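Local coordinates for alpha-L-arabinosidase (Xanthomonas axonopodis pv. citri, PDB 6D25), which probably hydrolyses alpha-L-arabinofuranosyl side groups of arabinoxylan, including those on doubly substituted internal xylose units, as a trimeric family GH51 glycosidase, at residues Val64-Gly67 / Pro71-Asn74; Asn80-Ala85 / Ala380-Asp385. All blocks are in the same frame, centred on the assembly; numbering follows the deposited sequence.

Interaction 1. Residues Val64-Gly67 / Pro71-Asn74; sequences VWVG and PIPN
Val-66 meets Ile-72 and Asn-74 with its two methyl groups: CG1 lies at Ile-72, CG2 mainly at Asn-74. CG1 meets the far end of Ile-72, 3.9 Å from its CD1. CG2 lies closer, 3.6 Å from CB of Asn-74. It also comes near the carbonyl of Ile-72, with CG2 to O at 4.0 Å. CG1 stands beside the backbone N of Val-66, opposite the carbonyl carbon (chi1 -65°), which leaves CG2 between the two. The fork therefore reaches both partners at once.

The amide of Asn-74 comes up to the Gly-67 carbonyl: ND2 is 3.5 Å from O. The angle is too poor for a hydrogen bond. The same nitrogen is instead held within its own segment, where ND2 donates to O of Ile-72 at 2.9 Å. That bond is nearly straight, 169° at the hydrogen, and the acceptor lies in the amide plane.

Both segments lie in the long connection after strand 51-52, the first strand of the parallel eight-stranded sheet, which fits the (beta/alpha)8 barrel of GH51 enzymes. They lie near the surface. Asn-74 opens the short strand 74-75, and strand 78-79 follows before helix 80-88.

Further out, OD1 of Asn-74 accepts a hydrogen bond from the backbone N of Gly-77. With ND2 on Ile-72, this grips both ends of the amide and should limit its rotation. Gly-77 also bonds to the backbones of Val-66 and Gly-67. Arg-79 packs against the side chains of both Val-66 and Ile-72.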
ATOM      1  N   VAL A  64      32.255  10.080   8.092  1.00 18.14           N
ATOM      2  CA  VAL A  64      32.191  10.998   6.927  1.00 18.30           C
ATOM      3  C   VAL A  64      31.931  12.435   7.415  1.00 18.00           C
ATOM      4  O   VAL A  64      32.684  13.367   7.114  1.00 18.98           O
ATOM      5  CB  VAL A  64      31.116  10.553   5.929  1.00 18.17           C
ATOM      6  CG1 VAL A  64      30.938  11.588   4.822  1.00 19.17           C
ATOM      7  CG2 VAL A  64      31.444   9.182   5.346  1.00 18.66           C
ATOM      8  N   TRP A  65      30.858  12.583   8.162  1.00 17.53           N
ATOM      9  CA  TRP A  65      30.337  13.870   8.603  1.00 17.81           C
ATOM     10  C   TRP A  65      30.827  14.152  10.020  1.00 18.73           C
ATOM     11  O   TRP A  65      30.531  13.363  10.930  1.00 19.20           O
ATOM     12  CB  TRP A  65      28.804  13.856   8.584  1.00 17.81           C
ATOM     13  CG  TRP A  65      28.231  15.161   9.038  1.00 18.39           C
ATOM     14  CD1 TRP A  65      27.763  15.469  10.287  1.00 18.65           C
ATOM     15  CD2 TRP A  65      28.139  16.368   8.254  1.00 18.54           C
ATOM     16  NE1 TRP A  65      27.393  16.788  10.333  1.00 19.30           N
ATOM     17  CE2 TRP A  65      27.583  17.352   9.091  1.00 19.46           C
ATOM     18  CE3 TRP A  65      28.444  16.696   6.934  1.00 18.50           C
ATOM     19  CZ2 TRP A  65      27.382  18.661   8.652  1.00 20.36           C
ATOM     20  CZ3 TRP A  65      28.201  17.977   6.487  1.00 19.17           C
ATOM     21  CH2 TRP A  65      27.667  18.949   7.338  1.00 20.17           C
ATOM     22  N   VAL A  66      31.520  15.259  10.227  1.00 19.09           N
ATOM     23  CA  VAL A  66      31.911  15.657  11.576  1.00 20.18           C
ATOM     24  C   VAL A  66      31.232  16.987  11.934  1.00 21.55           C
ATOM     25  O   VAL A  66      31.196  17.342  13.082  1.00 20.68           O
ATOM     26  CB  VAL A  66      33.441  15.735  11.727  1.00 20.28           C
ATOM     27  CG1 VAL A  66      34.084  14.361  11.571  1.00 19.55           C
ATOM     28  CG2 VAL A  66      34.083  16.727  10.771  1.00 20.31           C
ATOM     29  N   GLY A  67      30.719  17.722  10.959  1.00 22.81           N
ATOM     30  CA  GLY A  67      30.109  19.040  11.234  1.00 25.21           C
ATOM     31  C   GLY A  67      31.120  20.161  11.069  1.00 27.00           C
ATOM     32  O   GLY A  67      32.295  19.962  11.331  1.00 26.62           O
ATOM     33  N   PRO A  71      36.554  20.118  15.571  1.00 28.99           N
ATOM     34  CA  PRO A  71      38.009  20.310  15.503  1.00 30.28           C
ATOM     35  C   PRO A  71      38.699  19.302  14.571  1.00 29.51           C
ATOM     36  O   PRO A  71      39.856  19.466  14.256  1.00 31.39           O
ATOM     37  CB  PRO A  71      38.482  20.112  16.964  1.00 31.26           C
ATOM     38  CG  PRO A  71      37.450  19.199  17.576  1.00 30.69           C
ATOM     39  CD  PRO A  71      36.156  19.549  16.871  1.00 29.67           C
ATOM     40  N   ILE A  72      38.003  18.246  14.142  1.00 28.41           N
ATOM     41  CA  ILE A  72      38.556  17.372  13.110  1.00 26.59           C
ATOM     42  C   ILE A  72      38.564  18.145  11.776  1.00 26.64           C
ATOM     43  O   ILE A  72      37.532  18.662  11.324  1.00 26.28           O
ATOM     44  CB  ILE A  72      37.745  16.073  13.034  1.00 26.71           C
ATOM     45  CG1 ILE A  72      37.786  15.318  14.363  1.00 27.68           C
ATOM     46  CG2 ILE A  72      38.221  15.206  11.870  1.00 26.63           C
ATOM     47  CD1 ILE A  72      36.715  14.235  14.488  1.00 27.44           C
ATOM     48  N   PRO A  73      39.741  18.259  11.145  1.00 26.20           N
ATOM     49  CA  PRO A  73      39.861  19.075   9.938  1.00 24.94           C
ATOM     50  C   PRO A  73      38.824  18.652   8.883  1.00 23.76           C
ATOM     51  O   PRO A  73      38.693  17.439   8.557  1.00 21.70           O
ATOM     52  CB  PRO A  73      41.299  18.848   9.441  1.00 25.94           C
ATOM     53  CG  PRO A  73      42.070  18.484  10.705  1.00 26.00           C
ATOM     54  CD  PRO A  73      41.081  17.757  11.567  1.00 26.31           C
ATOM     55  N   ASN A  74      38.082  19.637   8.384  1.00 22.91           N
ATOM     56  CA  ASN A  74      36.932  19.292   7.560  1.00 22.92           C
ATOM     57  C   ASN A  74      36.673  20.382   6.525  1.00 23.76           C
ATOM     58  O   ASN A  74      37.096  21.528   6.691  1.00 24.12           O
ATOM     59  CB  ASN A  74      35.702  19.018   8.440  1.00 21.57           C
ATOM     60  CG  ASN A  74      35.161  20.288   9.054  1.00 21.75           C
ATOM     61  OD1 ASN A  74      34.358  20.974   8.400  1.00 22.03           O
ATOM     62  ND2 ASN A  74      35.572  20.587  10.283  1.00 20.70           N
TER

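Interaction 2. Residues Asn80-Ala85 / Ala380-Asp385; sequences NDVVAA and AMILTD
Val-82 on helix 80-88 faces Ile-382 and Thr-384 on strand 382-385, and Ala-85 joins it one turn later. The strand is half of a beta-hairpin with strand 388-391. The helix follows the first strand of the parallel eight-stranded sheet, consistent with a (beta/alpha)8 barrel, so the contact lays a hairpin against a barrel helix. Helix and strand segments run almost exactly antiparallel, at 173°, with their axes 10.4 Å apart.

The side chains of Val-82 and Ile-382 meet at a slant. CG1 of Val-82 lies 4.2 Å from CD1 of Ile-382. The other methyl, CG2, lies as close to CG2 of Ile-382. Ile-382 extends its chain (chi2 164°), which carries CD1 out toward the helix. There it also reaches Ala-85. Thr-384 comes to Val-82 at about a right angle, methyl to methyl, with CG2 of Val-82 4.1 Å from CG2 of Thr-384.

The hydroxyl of Thr-384 is turned elsewhere: chi1 of 71° sets OG1 between the backbone N and the carbonyl carbon, where it makes a weak hydrogen bond with O of Gly-62. Met-389 of the partner strand touches Ile-382, and Leu-391 touches Ala-85. Both thus adjoin the same apolar interface. The closest approach between the two segments is CB of Ala-85 to CD1 of Ile-382, at 3.9 Å.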
ATOM      1  N   ASN A  80      38.382  15.815   6.145  1.00 20.26           N
ATOM      2  CA  ASN A  80      39.294  15.963   4.991  1.00 20.44           C
ATOM      3  C   ASN A  80      40.026  14.644   4.654  1.00 20.27           C
ATOM      4  O   ASN A  80      40.287  14.338   3.487  1.00 20.90           O
ATOM      5  CB  ASN A  80      40.330  17.040   5.289  1.00 21.73           C
ATOM      6  CG  ASN A  80      39.763  18.445   5.227  1.00 22.22           C
ATOM      7  OD1 ASN A  80      38.668  18.654   4.705  1.00 22.36           O
ATOM      8  ND2 ASN A  80      40.505  19.403   5.749  1.00 24.14           N
ATOM      9  N   ASP A  81      40.437  13.919   5.686  1.00 19.80           N
ATOM     10  CA  ASP A  81      41.254  12.709   5.521  1.00 19.60           C
ATOM     11  C   ASP A  81      40.466  11.671   4.707  1.00 19.14           C
ATOM     12  O   ASP A  81      41.024  11.048   3.775  1.00 18.51           O
ATOM     13  CB  ASP A  81      41.774  12.175   6.860  1.00 19.67           C
ATOM     14  CG  ASP A  81      40.744  11.965   7.984  1.00 19.66           C
ATOM     15  OD1 ASP A  81      39.539  12.149   7.751  1.00 18.40           O
ATOM     16  OD2 ASP A  81      41.186  11.692   9.146  1.00 20.64           O
ATOM     17  N   VAL A  82      39.184  11.506   5.015  1.00 18.35           N
ATOM     18  CA  VAL A  82      38.348  10.522   4.337  1.00 17.86           C
ATOM     19  C   VAL A  82      38.095  10.964   2.894  1.00 17.38           C
ATOM     20  O   VAL A  82      38.107  10.149   1.977  1.00 17.88           O
ATOM     21  CB  VAL A  82      37.039  10.291   5.117  1.00 17.36           C
ATOM     22  CG1 VAL A  82      36.012   9.536   4.289  1.00 17.56           C
ATOM     23  CG2 VAL A  82      37.302   9.565   6.417  1.00 18.47           C
ATOM     24  N   VAL A  83      37.825  12.251   2.693  1.00 17.33           N
ATOM     25  CA  VAL A  83      37.612  12.779   1.362  1.00 17.40           C
ATOM     26  C   VAL A  83      38.824  12.452   0.475  1.00 17.62           C
ATOM     27  O   VAL A  83      38.659  11.945  -0.646  1.00 17.80           O
ATOM     28  CB  VAL A  83      37.314  14.298   1.382  1.00 17.95           C
ATOM     29  CG1 VAL A  83      37.387  14.916  -0.003  1.00 18.37           C
ATOM     30  CG2 VAL A  83      35.960  14.558   2.010  1.00 18.48           C
ATOM     31  N   ALA A  84      40.033  12.738   0.974  1.00 17.96           N
ATOM     32  CA  ALA A  84      41.217  12.541   0.168  1.00 18.13           C
ATOM     33  C   ALA A  84      41.396  11.044  -0.153  1.00 18.37           C
ATOM     34  O   ALA A  84      41.743  10.649  -1.293  1.00 18.98           O
ATOM     35  CB  ALA A  84      42.400  13.133   0.876  1.00 18.71           C
ATOM     36  N   ALA A  85      41.169  10.198   0.840  1.00 17.89           N
ATOM     37  CA  ALA A  85      41.378   8.766   0.654  1.00 18.33           C
ATOM     38  C   ALA A  85      40.384   8.186  -0.369  1.00 18.44           C
ATOM     39  O   ALA A  85      40.734   7.343  -1.194  1.00 18.40           O
ATOM     40  CB  ALA A  85      41.292   8.077   1.982  1.00 18.26           C
ATOM     41  N   ALA A 380      34.924  -2.380   5.803  1.00 16.46           N
ATOM     42  CA  ALA A 380      35.089  -0.982   5.474  1.00 16.08           C
ATOM     43  C   ALA A 380      36.370  -0.674   4.690  1.00 16.66           C
ATOM     44  O   ALA A 380      37.373  -1.401   4.759  1.00 16.99           O
ATOM     45  CB  ALA A 380      35.078  -0.200   6.752  1.00 16.21           C
ATOM     46  N   MET A 381      36.338   0.457   3.955  1.00 15.66           N
ATOM     47  CA  MET A 381      37.538   1.003   3.349  1.00 16.32           C
ATOM     48  C   MET A 381      38.431   1.649   4.412  1.00 15.92           C
ATOM     49  O   MET A 381      39.659   1.634   4.320  1.00 15.73           O
ATOM     50  CB  MET A 381      37.214   2.098   2.322  1.00 17.13           C
ATOM     51  CG  MET A 381      36.385   1.688   1.146  1.00 17.90           C
ATOM     52  SD  MET A 381      36.991   0.204   0.272  1.00 19.31           S
ATOM     53  CE  MET A 381      35.966  -1.031   1.007  1.00 18.57           C
ATOM     54  N   ILE A 382      37.801   2.269   5.381  1.00 15.79           N
ATOM     55  CA  ILE A 382      38.453   3.191   6.296  1.00 16.74           C
ATOM     56  C   ILE A 382      37.864   3.002   7.688  1.00 16.99           C
ATOM     57  O   ILE A 382      36.672   2.761   7.778  1.00 16.55           O
ATOM     58  CB  ILE A 382      38.251   4.656   5.830  1.00 17.11           C
ATOM     59  CG1 ILE A 382      38.882   4.897   4.462  1.00 17.33           C
ATOM     60  CG2 ILE A 382      38.752   5.657   6.864  1.00 18.12           C
ATOM     61  CD1 ILE A 382      38.391   6.158   3.798  1.00 17.11           C
ATOM     62  N   LEU A 383      38.693   3.076   8.718  1.00 17.11           N
ATOM     63  CA  LEU A 383      38.253   3.097  10.097  1.00 18.79           C
ATOM     64  C   LEU A 383      38.698   4.436  10.701  1.00 19.22           C
ATOM     65  O   LEU A 383      39.813   4.879  10.427  1.00 19.85           O
ATOM     66  CB  LEU A 383      38.832   1.920  10.894  1.00 20.06           C
ATOM     67  CG  LEU A 383      38.626   0.542  10.260  1.00 20.98           C
ATOM     68  CD1 LEU A 383      39.283  -0.529  11.113  1.00 22.71           C
ATOM     69  CD2 LEU A 383      37.152   0.216  10.145  1.00 20.80           C
ATOM     70  N   THR A 384      37.813   5.096  11.433  1.00 19.92           N
ATOM     71  CA  THR A 384      38.125   6.357  12.097  1.00 21.30           C
ATOM     72  C   THR A 384      37.775   6.253  13.577  1.00 22.87           C
ATOM     73  O   THR A 384      36.911   5.482  13.990  1.00 21.84           O
ATOM     74  CB  THR A 384      37.380   7.559  11.514  1.00 21.39           C
ATOM     75  OG1 THR A 384      36.005   7.469  11.864  1.00 21.13           O
ATOM     76  CG2 THR A 384      37.511   7.683  10.019  1.00 21.12           C
ATOM     77  N   ASP A 385      38.461   7.075  14.356  1.00 24.51           N
ATOM     78  CA  ASP A 385      38.180   7.200  15.764  1.00 25.48           C
ATOM     79  C   ASP A 385      38.616   8.603  16.209  1.00 25.17           C
ATOM     80  O   ASP A 385      39.815   8.841  16.425  1.00 23.89           O
ATOM     81  CB  ASP A 385      38.933   6.116  16.539  1.00 27.58           C
ATOM     82  CG  ASP A 385      38.695   6.170  18.044  1.00 31.22           C
ATOM     83  OD1 ASP A 385      37.829   6.927  18.487  1.00 32.47           O
ATOM     84  OD2 ASP A 385      39.370   5.455  18.741  1.00 34.89           O
TER

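How the interactions relate
Interactions 1 and 2 follow each other along the chain, and their centres are 11 Å apart. They touch directly. The carbonyl O of Pro-73 probably accepts a hydrogen bond from N of Asn-80, at 2.9 Å, so the end of the 71-74 loop meets the start of the helix. OD1 of Asn-80 also packs 3.2 Å from C of Asn-74. Arg-79 is a second link: packed on interaction 1, it also forms a salt bridge with Asp-81 of interaction 2. Of the two, only interaction 2 is buried, and it joins parts of the chain almost 300 residues apart.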